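Local atomic coordinates of possible protein of nuclear scaffold (Encephalitozoon cuniculi, PDB entry 3KAE), a protein that probably serves as the Cdc27 (APC3) subunit of the anaphase-promoting complex, and forms homodimers through its N-terminal tetratricopeptide repeat domain, the part described here. Residues 49-53 / 71-75; 65-69 / 81-87; 6-10 / 100-104. All blocks are in the same frame, centred on the assembly; numbering follows the deposited sequence.

Interaction 1. Residues 49-53 / 71-75; sequences YTRAL and CYKKK
Lys74 lays its aliphatic chain over one face of the Tyr49 ring, and this CH-pi packing forms one flank of the contact. The methylene CG of Lys74 sits almost on the ring normal, 3.5 Å from the centroid of the Tyr49 ring and 11° off that normal. A bend at the second torsion of Lys74 (chi2 -63°) leads CD and CE out toward the Tyr49 hydroxyl.

In the middle, Cys71 presents CB to CG of Leu53 at 3.6 Å, while its SG lies 3.8 Å from CB of Ala52 and near the edge of the Tyr49 ring. Leu53 divides its two methyls between different partners. CD2 rests over a face of the Tyr72 ring, 3.9 Å from its centroid, as a second CH-pi contact, whereas CD1 packs tightly against CD of Lys75 at 3.5 Å, the two chains sliding past each other in opposite directions. Lys75, the first residue beyond the end of helix 62-74, is bent at both chi3 and chi4; the double kink turns its ammonium across Thr50, where NZ donates a hydrogen bond to OG1 at 2.7 Å.

Helices 49-57 and 62-74 thus pack as successive helices of the tetratricopeptide repeat domain, and Tyr44 of helix 36-45 also meets the Tyr49 ring. Lysine here serves two chemistries at once: methylenes cover aromatic and aliphatic surface in a partly buried interface, and the one charged end that bonds across it does so at its exposed side.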
ATOM      1  N   TYR C  49      -6.791  -9.020   2.646  1.00 53.84           N
ATOM      2  CA  TYR C  49      -5.867 -10.086   3.009  1.00 61.65           C
ATOM      3  C   TYR C  49      -6.449 -11.490   2.828  1.00 63.13           C
ATOM      4  O   TYR C  49      -5.774 -12.392   2.314  1.00 61.11           O
ATOM      5  CB  TYR C  49      -5.332  -9.843   4.436  1.00 55.30           C
ATOM      6  CG  TYR C  49      -4.952  -8.394   4.640  1.00 46.64           C
ATOM      7  CD1 TYR C  49      -3.891  -7.838   3.937  1.00 36.50           C
ATOM      8  CD2 TYR C  49      -5.677  -7.571   5.482  1.00 46.60           C
ATOM      9  CE1 TYR C  49      -3.555  -6.527   4.076  1.00 40.73           C
ATOM     10  CE2 TYR C  49      -5.338  -6.239   5.636  1.00 42.14           C
ATOM     11  CZ  TYR C  49      -4.271  -5.725   4.935  1.00 48.59           C
ATOM     12  OH  TYR C  49      -3.916  -4.397   5.061  1.00 38.12           O
ATOM     13  N   THR C  50      -7.701 -11.675   3.231  1.00 66.79           N
ATOM     14  CA  THR C  50      -8.342 -12.978   3.080  1.00 53.02           C
ATOM     15  C   THR C  50      -8.475 -13.351   1.607  1.00 58.69           C
ATOM     16  O   THR C  50      -8.273 -14.510   1.237  1.00 62.62           O
ATOM     17  CB  THR C  50      -9.711 -13.012   3.751  1.00 61.58           C
ATOM     18  OG1 THR C  50      -9.607 -12.459   5.067  1.00 84.68           O
ATOM     19  CG2 THR C  50     -10.226 -14.444   3.835  1.00 68.37           C
ATOM     20  N   ARG C  51      -8.798 -12.369   0.765  1.00 51.10           N
ATOM     21  CA  ARG C  51      -8.894 -12.618  -0.666  1.00 69.59           C
ATOM     22  C   ARG C  51      -7.526 -12.918  -1.266  1.00 62.43           C
ATOM     23  O   ARG C  51      -7.388 -13.803  -2.121  1.00 67.39           O
ATOM     24  CB  ARG C  51      -9.554 -11.432  -1.390  1.00 65.46           C
ATOM     25  CG  ARG C  51     -11.059 -11.363  -1.193  1.00 73.92           C
ATOM     26  CD  ARG C  51     -11.692 -10.282  -2.042  1.00 66.16           C
ATOM     27  NE  ARG C  51     -11.565 -10.554  -3.470  1.00 63.46           N
ATOM     28  CZ  ARG C  51     -11.710  -9.635  -4.424  1.00 64.29           C
ATOM     29  NH1 ARG C  51     -11.983  -8.369  -4.112  1.00 67.05           N
ATOM     30  NH2 ARG C  51     -11.564  -9.982  -5.693  1.00 61.90           N
ATOM     31  N   ALA C  52      -6.516 -12.182  -0.817  1.00 52.37           N
ATOM     32  CA  ALA C  52      -5.178 -12.379  -1.334  1.00 44.54           C
ATOM     33  C   ALA C  52      -4.691 -13.782  -0.980  1.00 45.05           C
ATOM     34  O   ALA C  52      -3.994 -14.420  -1.765  1.00 57.54           O
ATOM     35  CB  ALA C  52      -4.210 -11.289  -0.784  1.00 40.80           C
ATOM     36  N   LEU C  53      -5.044 -14.250   0.219  1.00 60.16           N
ATOM     37  CA  LEU C  53      -4.625 -15.576   0.679  1.00 64.81           C
ATOM     38  C   LEU C  53      -5.198 -16.668  -0.224  1.00 77.58           C
ATOM     39  O   LEU C  53      -4.523 -17.659  -0.537  1.00 67.16           O
ATOM     40  CB  LEU C  53      -5.043 -15.805   2.132  1.00 61.62           C
ATOM     41  CG  LEU C  53      -4.136 -15.191   3.218  1.00 63.71           C
ATOM     42  CD1 LEU C  53      -4.804 -15.223   4.579  1.00 59.87           C
ATOM     43  CD2 LEU C  53      -2.779 -15.894   3.287  1.00 47.25           C
ATOM     44  N   CYS C  71      -0.212 -11.339   5.098  1.00 46.58           N
ATOM     45  CA  CYS C  71      -1.670 -11.424   5.174  1.00 46.69           C
ATOM     46  C   CYS C  71      -2.068 -12.078   6.473  1.00 41.12           C
ATOM     47  O   CYS C  71      -2.984 -11.623   7.149  1.00 53.68           O
ATOM     48  CB  CYS C  71      -2.270 -12.227   3.993  1.00 44.22           C
ATOM     49  SG  CYS C  71      -2.079 -11.468   2.358  1.00 47.90           S
ATOM     50  N   TYR C  72      -1.376 -13.158   6.818  1.00 54.10           N
ATOM     51  CA  TYR C  72      -1.583 -13.832   8.104  1.00 43.81           C
ATOM     52  C   TYR C  72      -1.353 -12.917   9.293  1.00 59.51           C
ATOM     53  O   TYR C  72      -2.089 -12.975  10.272  1.00 59.62           O
ATOM     54  CB  TYR C  72      -0.718 -15.086   8.210  1.00 58.03           C
ATOM     55  CG  TYR C  72      -1.281 -16.276   7.454  1.00 58.34           C
ATOM     56  CD1 TYR C  72      -2.630 -16.601   7.540  1.00 59.05           C
ATOM     57  CD2 TYR C  72      -0.463 -17.073   6.665  1.00 64.14           C
ATOM     58  CE1 TYR C  72      -3.160 -17.694   6.844  1.00 61.94           C
ATOM     59  CE2 TYR C  72      -0.977 -18.156   5.970  1.00 78.75           C
ATOM     60  CZ  TYR C  72      -2.323 -18.459   6.064  1.00 71.16           C
ATOM     61  OH  TYR C  72      -2.822 -19.534   5.378  1.00 82.67           O
ATOM     62  N   LYS C  73      -0.334 -12.067   9.202  1.00 65.43           N
ATOM     63  CA  LYS C  73      -0.024 -11.147  10.282  1.00 56.73           C
ATOM     64  C   LYS C  73      -1.136 -10.109  10.440  1.00 52.49           C
ATOM     65  O   LYS C  73      -1.542  -9.785  11.552  1.00 56.67           O
ATOM     66  CB  LYS C  73       1.334 -10.479  10.049  1.00 57.85           C
ATOM     67  CG  LYS C  73       1.792  -9.540  11.178  1.00 44.61           C
ATOM     68  CD  LYS C  73       3.155  -8.933  10.858  1.00 55.91           C
ATOM     69  CE  LYS C  73       3.608  -7.978  11.954  1.00 63.75           C
ATOM     70  NZ  LYS C  73       2.700  -6.804  12.031  1.00 71.77           N
ATOM     71  N   LYS C  74      -1.633  -9.585   9.326  1.00 52.13           N
ATOM     72  CA  LYS C  74      -2.769  -8.663   9.373  1.00 48.88           C
ATOM     73  C   LYS C  74      -3.975  -9.307  10.049  1.00 51.24           C
ATOM     74  O   LYS C  74      -4.752  -8.644  10.734  1.00 61.25           O
ATOM     75  CB  LYS C  74      -3.169  -8.235   7.966  1.00 51.69           C
ATOM     76  CG  LYS C  74      -2.205  -7.314   7.287  1.00 48.32           C
ATOM     77  CD  LYS C  74      -2.098  -6.005   8.026  1.00 42.80           C
ATOM     78  CE  LYS C  74      -1.119  -5.093   7.327  1.00 54.31           C
ATOM     79  NZ  LYS C  74      -1.064  -3.745   7.961  1.00 64.11           N
ATOM     80  N   LYS C  75      -4.129 -10.607   9.836  1.00 53.51           N
ATOM     81  CA  LYS C  75      -5.242 -11.360  10.398  1.00 55.93           C
ATOM     82  C   LYS C  75      -4.877 -11.930  11.767  1.00 71.67           C
ATOM     83  O   LYS C  75      -5.636 -12.697  12.352  1.00 79.05           O
ATOM     84  CB  LYS C  75      -5.647 -12.486   9.441  1.00 65.02           C
ATOM     85  CG  LYS C  75      -6.192 -11.982   8.094  1.00 67.41           C
ATOM     86  CD  LYS C  75      -6.062 -13.030   6.999  1.00 76.62           C
ATOM     87  CE  LYS C  75      -6.989 -14.221   7.231  1.00 87.21           C
ATOM     88  NZ  LYS C  75      -8.420 -13.888   7.019  1.00 86.36           N
TER

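Interaction 2. Residues 65-69 / 81-87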
ATOM      1  N   LYS C  65       4.996 -16.859  -0.348  1.00 57.47           N
ATOM      2  CA  LYS C  65       5.060 -17.202   1.073  1.00 56.45           C
ATOM      3  C   LYS C  65       5.287 -15.956   1.921  1.00 54.83           C
ATOM      4  O   LYS C  65       4.753 -15.831   3.016  1.00 61.98           O
ATOM      5  CB  LYS C  65       6.142 -18.244   1.329  1.00 51.87           C
ATOM      6  CG  LYS C  65       5.744 -19.634   0.884  1.00 61.58           C
ATOM      7  CD  LYS C  65       4.477 -20.079   1.591  1.00 79.57           C
ATOM      8  CE  LYS C  65       4.083 -21.486   1.173  1.00 90.95           C
ATOM      9  NZ  LYS C  65       2.814 -21.946   1.806  1.00 89.06           N
ATOM     10  N   TYR C  66       6.052 -15.017   1.387  1.00 51.05           N
ATOM     11  CA  TYR C  66       6.236 -13.741   2.073  1.00 55.64           C
ATOM     12  C   TYR C  66       4.916 -12.961   2.221  1.00 47.69           C
ATOM     13  O   TYR C  66       4.532 -12.588   3.333  1.00 49.58           O
ATOM     14  CB  TYR C  66       7.327 -12.902   1.397  1.00 55.29           C
ATOM     15  CG  TYR C  66       7.655 -11.651   2.164  1.00 63.01           C
ATOM     16  CD1 TYR C  66       8.340 -11.707   3.370  1.00 50.90           C
ATOM     17  CD2 TYR C  66       7.254 -10.411   1.696  1.00 58.15           C
ATOM     18  CE1 TYR C  66       8.607 -10.567   4.081  1.00 49.84           C
ATOM     19  CE2 TYR C  66       7.535  -9.269   2.389  1.00 59.81           C
ATOM     20  CZ  TYR C  66       8.208  -9.355   3.583  1.00 53.91           C
ATOM     21  OH  TYR C  66       8.474  -8.207   4.258  1.00 48.64           O
ATOM     22  N   TYR C  67       4.209 -12.732   1.113  1.00 47.11           N
ATOM     23  CA  TYR C  67       2.907 -12.051   1.194  1.00 39.49           C
ATOM     24  C   TYR C  67       1.910 -12.874   2.013  1.00 41.79           C
ATOM     25  O   TYR C  67       1.022 -12.341   2.675  1.00 47.93           O
ATOM     26  CB  TYR C  67       2.351 -11.712  -0.205  1.00 43.00           C
ATOM     27  CG  TYR C  67       2.907 -10.410  -0.691  1.00 37.66           C
ATOM     28  CD1 TYR C  67       4.096 -10.363  -1.400  1.00 45.01           C
ATOM     29  CD2 TYR C  67       2.284  -9.219  -0.384  1.00 36.13           C
ATOM     30  CE1 TYR C  67       4.629  -9.155  -1.813  1.00 41.47           C
ATOM     31  CE2 TYR C  67       2.821  -8.006  -0.788  1.00 34.81           C
ATOM     32  CZ  TYR C  67       3.993  -7.983  -1.495  1.00 35.02           C
ATOM     33  OH  TYR C  67       4.511  -6.774  -1.926  1.00 35.59           O
ATOM     34  N   GLU C  68       2.087 -14.181   1.994  1.00 42.65           N
ATOM     35  CA  GLU C  68       1.239 -15.014   2.782  1.00 44.09           C
ATOM     36  C   GLU C  68       1.404 -14.660   4.253  1.00 63.62           C
ATOM     37  O   GLU C  68       0.415 -14.429   4.961  1.00 48.02           O
ATOM     38  CB  GLU C  68       1.601 -16.476   2.539  1.00 52.60           C
ATOM     39  CG  GLU C  68       0.474 -17.419   2.780  1.00 56.85           C
ATOM     40  CD  GLU C  68       0.824 -18.838   2.386  1.00 66.68           C
ATOM     41  OE1 GLU C  68       1.012 -19.116   1.177  1.00 78.29           O
ATOM     42  OE2 GLU C  68       0.909 -19.674   3.300  1.00 80.02           O
ATOM     43  N   SER C  69       2.662 -14.605   4.702  1.00 57.45           N
ATOM     44  CA  SER C  69       2.992 -14.211   6.069  1.00 51.08           C
ATOM     45  C   SER C  69       2.440 -12.822   6.401  1.00 50.07           C
ATOM     46  O   SER C  69       1.862 -12.624   7.465  1.00 40.53           O
ATOM     47  CB  SER C  69       4.505 -14.244   6.290  1.00 64.26           C
ATOM     48  OG  SER C  69       4.806 -14.243   7.682  1.00 71.87           O
ATOM     49  N   ALA C  81       1.575 -17.167   9.872  1.00 54.12           N
ATOM     50  CA  ALA C  81       2.554 -16.174   9.433  1.00 47.11           C
ATOM     51  C   ALA C  81       3.968 -16.715   9.573  1.00 57.68           C
ATOM     52  O   ALA C  81       4.752 -16.679   8.624  1.00 52.85           O
ATOM     53  CB  ALA C  81       2.389 -14.872  10.202  1.00 46.36           C
ATOM     54  N   ILE C  82       4.277 -17.227  10.763  1.00 72.79           N
ATOM     55  CA  ILE C  82       5.578 -17.812  11.043  1.00 66.69           C
ATOM     56  C   ILE C  82       5.877 -19.005  10.133  1.00 67.69           C
ATOM     57  O   ILE C  82       6.934 -19.083   9.508  1.00 67.76           O
ATOM     58  CB  ILE C  82       5.658 -18.275  12.503  1.00 65.51           C
ATOM     59  CG1 ILE C  82       5.543 -17.066  13.432  1.00 75.42           C
ATOM     60  CG2 ILE C  82       6.948 -19.080  12.739  1.00 57.07           C
ATOM     61  CD1 ILE C  82       5.666 -17.391  14.923  1.00 65.62           C
ATOM     62  N   LYS C  83       4.948 -19.944  10.069  1.00 72.83           N
ATOM     63  CA  LYS C  83       5.133 -21.119   9.223  1.00 73.87           C
ATOM     64  C   LYS C  83       5.455 -20.713   7.785  1.00 72.98           C
ATOM     65  O   LYS C  83       6.321 -21.303   7.143  1.00 72.04           O
ATOM     66  CB  LYS C  83       3.897 -22.016   9.264  1.00 67.42           C
ATOM     67  N   SER C  84       4.771 -19.690   7.289  1.00 60.29           N
ATOM     68  CA  SER C  84       4.961 -19.260   5.903  1.00 69.73           C
ATOM     69  C   SER C  84       6.386 -18.779   5.670  1.00 71.72           C
ATOM     70  O   SER C  84       6.992 -19.091   4.647  1.00 80.33           O
ATOM     71  CB  SER C  84       3.957 -18.161   5.510  1.00 52.61           C
ATOM     72  OG  SER C  84       2.659 -18.692   5.341  1.00 77.23           O
ATOM     73  N   LEU C  85       6.913 -18.015   6.621  1.00 51.18           N
ATOM     74  CA  LEU C  85       8.238 -17.430   6.473  1.00 54.72           C
ATOM     75  C   LEU C  85       9.316 -18.489   6.537  1.00 65.86           C
ATOM     76  O   LEU C  85      10.290 -18.440   5.788  1.00 72.43           O
ATOM     77  CB  LEU C  85       8.502 -16.414   7.587  1.00 63.50           C
ATOM     78  CG  LEU C  85       7.958 -15.010   7.453  1.00 57.88           C
ATOM     79  CD1 LEU C  85       8.383 -14.228   8.671  1.00 62.80           C
ATOM     80  CD2 LEU C  85       8.482 -14.370   6.180  1.00 59.48           C
ATOM     81  N   GLU C  86       9.157 -19.425   7.469  1.00 72.53           N
ATOM     82  CA  GLU C  86      10.139 -20.483   7.660  1.00 83.99           C
ATOM     83  C   GLU C  86      10.309 -21.301   6.387  1.00 82.59           C
ATOM     84  O   GLU C  86      11.400 -21.779   6.092  1.00 91.26           O
ATOM     85  CB  GLU C  86       9.721 -21.393   8.811  1.00 86.57           C
ATOM     86  CG  GLU C  86       9.758 -20.724  10.181  1.00 86.89           C
ATOM     87  CD  GLU C  86       9.199 -21.622  11.270  1.00 95.75           C
ATOM     88  OE1 GLU C  86       8.368 -22.508  10.959  1.00102.07           O
ATOM     89  OE2 GLU C  86       9.591 -21.442  12.436  1.00 94.43           O
ATOM     90  N   SER C  87       9.222 -21.458   5.640  1.00 68.76           N
ATOM     91  CA  SER C  87       9.277 -22.153   4.356  1.00 83.89           C
ATOM     92  C   SER C  87      10.374 -21.554   3.486  1.00 78.16           C
ATOM     93  O   SER C  87      11.116 -22.271   2.828  1.00 77.60           O
ATOM     94  CB  SER C  87       7.935 -22.067   3.626  1.00 92.39           C
ATOM     95  OG  SER C  87       6.925 -22.796   4.303  1.00 98.02           O
TER
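The carbonyl oxygen Ala81 O is gripped by two donors, one from each helix. Ser69 OG reaches it at 2.6 Å, the shorter bond, and Leu85 N supplies the ordinary helical bond at 3.2 Å. The two arrive from opposite faces of the carbonyl plane, the hydroxyl lying 48° out of it. With OG anti to the backbone N (chi1 -163°), Ser69 directs its hydroxyl at the facing helix, and CG of Leu85 closes in to 3.3 Å from that same OG.

A second serine bridges in the other direction. Ser84 OG donates to Glu68 OE2 at 2.9 Å, meeting the carboxylate from above its plane, and Lys65 NZ approaches the same oxygen at 3.3 Å in a weakly bonded salt bridge. These partners would be expected to stabilise the negative charge of a buried glutamate. Small side chains bring the backbones close: the CA atoms of Ser69 and Ala81 are 3.9 Å apart. Farther along, CD2 of Leu85 lies beside CD1 of Tyr66 at 3.9 Å, the two side chains pointing the same way.

Helices 62-74 and 78-89 run antiparallel here, their local axes 7.9 Å apart at an angle of 162°; such packing of successive helices is the hallmark of tetratricopeptide repeat architecture. Leu119 and Leu123 of helix 113-126 pack on one flank, Leu53 of helix 49-57 touches Glu68, and the Tyr66 hydroxyl bonds to the backbone O of Tyr15 of the second subunit.

Interaction 3. Residues 6-10 / 100-104; sequences IGKIC and DARIQ
Ile6 packs with its branched side chain against both Asp100 and Arg102, meeting a pair of charges that are already joined to each other. Its CG2 lies over one face of the Arg102 guanidinium, 3.6 Å from NH2 of Arg102, and also close to Asp100 OD1. With CG2 anti to the backbone N and CG1 beside it (chi1 -70°), the isoleucine sends the two branches to different partners: CG2 goes to the charged pair, and CD1 comes within 4.1 Å of CG1 of Ile103, which also touches Tyr35 and Leu38.

The arginine chain is bent at chi3 (-66°), which folds its head back toward Asp100. There NE donates to Asp100 OD1 at 2.8 Å, using the syn lone pair of that oxygen, and NH2 adds a weaker bond. OD1 also accepts a weak capping bond from the backbone N of Arg102, so one carboxylate oxygen serves both the helix start and the guanidinium. Gly7 N lies over the same guanidinium face, and Gly7 CA comes to 3.2 Å from NH1 of Arg102. Cys10, a turn on from Ile6, brings SG to 3.7 Å from CB of Arg102, with CD1 of Ile103 somewhat farther from the sulfur.

Asp100 thus takes the N-cap position, with a weak capping bond, and adds a salt bridge to a residue of the first turn. The result is a short N-capped helix, 101-104, lying against helix 5-14 at the N-terminal end of this tetratricopeptide repeat domain.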
ATOM      1  N   ILE C   6      -0.293  -5.214 -18.577  1.00 66.80           N
ATOM      2  CA  ILE C   6       0.720  -5.026 -17.547  1.00 60.00           C
ATOM      3  C   ILE C   6       0.980  -3.547 -17.293  1.00 67.89           C
ATOM      4  O   ILE C   6       0.804  -3.049 -16.174  1.00 62.68           O
ATOM      5  CB  ILE C   6       2.049  -5.714 -17.906  1.00 76.25           C
ATOM      6  CG1 ILE C   6       1.895  -7.234 -17.845  1.00 74.87           C
ATOM      7  CG2 ILE C   6       3.135  -5.284 -16.938  1.00 79.37           C
ATOM      8  CD1 ILE C   6       1.424  -7.709 -16.498  1.00 71.49           C
ATOM      9  N   GLY C   7       1.391  -2.836 -18.333  1.00 63.96           N
ATOM     10  CA  GLY C   7       1.677  -1.418 -18.188  1.00 68.21           C
ATOM     11  C   GLY C   7       0.532  -0.662 -17.543  1.00 67.94           C
ATOM     12  O   GLY C   7       0.750   0.263 -16.760  1.00 75.73           O
ATOM     13  N   LYS C   8      -0.692  -1.065 -17.870  1.00 62.57           N
ATOM     14  CA  LYS C   8      -1.877  -0.428 -17.319  1.00 60.81           C
ATOM     15  C   LYS C   8      -2.070  -0.762 -15.847  1.00 39.62           C
ATOM     16  O   LYS C   8      -2.617   0.041 -15.097  1.00 43.35           O
ATOM     17  CB  LYS C   8      -3.128  -0.843 -18.105  1.00 69.81           C
ATOM     18  N   ILE C   9      -1.673  -1.970 -15.451  1.00 40.04           N
ATOM     19  CA  ILE C   9      -1.793  -2.368 -14.061  1.00 57.63           C
ATOM     20  C   ILE C   9      -0.777  -1.575 -13.226  1.00 56.41           C
ATOM     21  O   ILE C   9      -1.126  -1.013 -12.189  1.00 44.20           O
ATOM     22  CB  ILE C   9      -1.603  -3.890 -13.885  1.00 56.29           C
ATOM     23  CG1 ILE C   9      -2.802  -4.638 -14.447  1.00 38.40           C
ATOM     24  CG2 ILE C   9      -1.422  -4.254 -12.392  1.00 52.44           C
ATOM     25  CD1 ILE C   9      -2.579  -6.143 -14.690  1.00 46.12           C
ATOM     26  N   CYS C  10       0.464  -1.513 -13.707  1.00 39.12           N
ATOM     27  CA  CYS C  10       1.513  -0.757 -13.034  1.00 51.11           C
ATOM     28  C   CYS C  10       1.062   0.676 -12.862  1.00 61.20           C
ATOM     29  O   CYS C  10       1.179   1.259 -11.777  1.00 60.08           O
ATOM     30  CB  CYS C  10       2.803  -0.798 -13.835  1.00 34.94           C
ATOM     31  SG  CYS C  10       3.564  -2.428 -13.826  1.00 60.69           S
ATOM     32  N   ASP C 100       7.454 -10.207 -16.828  1.00 53.13           N
ATOM     33  CA  ASP C 100       7.695  -8.827 -17.236  1.00 66.55           C
ATOM     34  C   ASP C 100       8.556  -8.126 -16.185  1.00 82.00           C
ATOM     35  O   ASP C 100       8.347  -8.306 -14.979  1.00 67.63           O
ATOM     36  CB  ASP C 100       6.370  -8.078 -17.421  1.00 59.85           C
ATOM     37  CG  ASP C 100       6.561  -6.675 -17.994  1.00 82.09           C
ATOM     38  OD1 ASP C 100       6.106  -5.704 -17.358  1.00 88.27           O
ATOM     39  OD2 ASP C 100       7.170  -6.536 -19.079  1.00 87.28           O
ATOM     40  N   ALA C 101       9.516  -7.329 -16.651  1.00 87.33           N
ATOM     41  CA  ALA C 101      10.464  -6.656 -15.771  1.00 83.74           C
ATOM     42  C   ALA C 101       9.795  -5.744 -14.742  1.00 82.68           C
ATOM     43  O   ALA C 101      10.290  -5.598 -13.627  1.00 82.30           O
ATOM     44  CB  ALA C 101      11.486  -5.880 -16.589  1.00 67.76           C
ATOM     45  N   ARG C 102       8.676  -5.133 -15.119  1.00 85.01           N
ATOM     46  CA  ARG C 102       7.978  -4.223 -14.215  1.00 85.71           C
ATOM     47  C   ARG C 102       7.347  -4.982 -13.054  1.00 83.45           C
ATOM     48  O   ARG C 102       7.177  -4.448 -11.953  1.00 73.01           O
ATOM     49  CB  ARG C 102       6.924  -3.422 -14.974  1.00 80.86           C
ATOM     50  CG  ARG C 102       7.529  -2.377 -15.899  1.00 93.13           C
ATOM     51  CD  ARG C 102       6.527  -1.892 -16.922  1.00 94.50           C
ATOM     52  NE  ARG C 102       6.153  -2.955 -17.854  1.00102.90           N
ATOM     53  CZ  ARG C 102       5.313  -2.793 -18.872  1.00 96.24           C
ATOM     54  NH1 ARG C 102       4.757  -1.609 -19.087  1.00 92.04           N
ATOM     55  NH2 ARG C 102       5.025  -3.811 -19.673  1.00 85.09           N
ATOM     56  N   ILE C 103       7.015  -6.240 -13.313  1.00 74.77           N
ATOM     57  CA  ILE C 103       6.436  -7.107 -12.301  1.00 74.61           C
ATOM     58  C   ILE C 103       7.535  -7.688 -11.414  1.00 75.73           C
ATOM     59  O   ILE C 103       7.379  -7.792 -10.198  1.00 68.84           O
ATOM     60  CB  ILE C 103       5.618  -8.237 -12.973  1.00 76.97           C
ATOM     61  CG1 ILE C 103       4.481  -7.626 -13.787  1.00 84.21           C
ATOM     62  CG2 ILE C 103       5.058  -9.197 -11.944  1.00 68.24           C
ATOM     63  CD1 ILE C 103       3.756  -6.511 -13.049  1.00 91.28           C
ATOM     64  N   GLN C 104       8.652  -8.051 -12.038  1.00 78.25           N
ATOM     65  CA  GLN C 104       9.749  -8.717 -11.354  1.00 74.12           C
ATOM     66  C   GLN C 104      10.209  -7.863 -10.175  1.00 79.88           C
ATOM     67  O   GLN C 104      10.495  -8.372  -9.090  1.00 72.86           O
ATOM     68  CB  GLN C 104      10.906  -8.971 -12.327  1.00 58.99           C
ATOM     69  CG  GLN C 104      11.769 -10.184 -11.988  1.00 77.53           C
ATOM     70  CD  GLN C 104      11.382 -11.453 -12.754  1.00 88.85           C
ATOM     71  OE1 GLN C 104      11.020 -11.401 -13.933  1.00101.75           O
ATOM     72  NE2 GLN C 104      11.482 -12.602 -12.088  1.00 75.72           N
TER

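In the fold
All three contacts join helices, yet their chemistry follows their depth. Interaction 2 is the buried one, relying on small residues and on hydroxyls that bond within the interface; interaction 1 is partly buried, apolar in the middle with lysines toward solvent; interaction 3 is a surface contact, where a salt-bridged pair on one segment meets apolar side chains on the other. Interactions 1 and 2 share helix 62-74 and touch directly, with Tyr72 against Ala81 and Leu53 against Glu68, so helices 49-57, 62-74 and 78-89 pack in succession. Interaction 3 stands apart, its centre about 23 Å from that of interaction 1, and brings together segments about ninety residues apart.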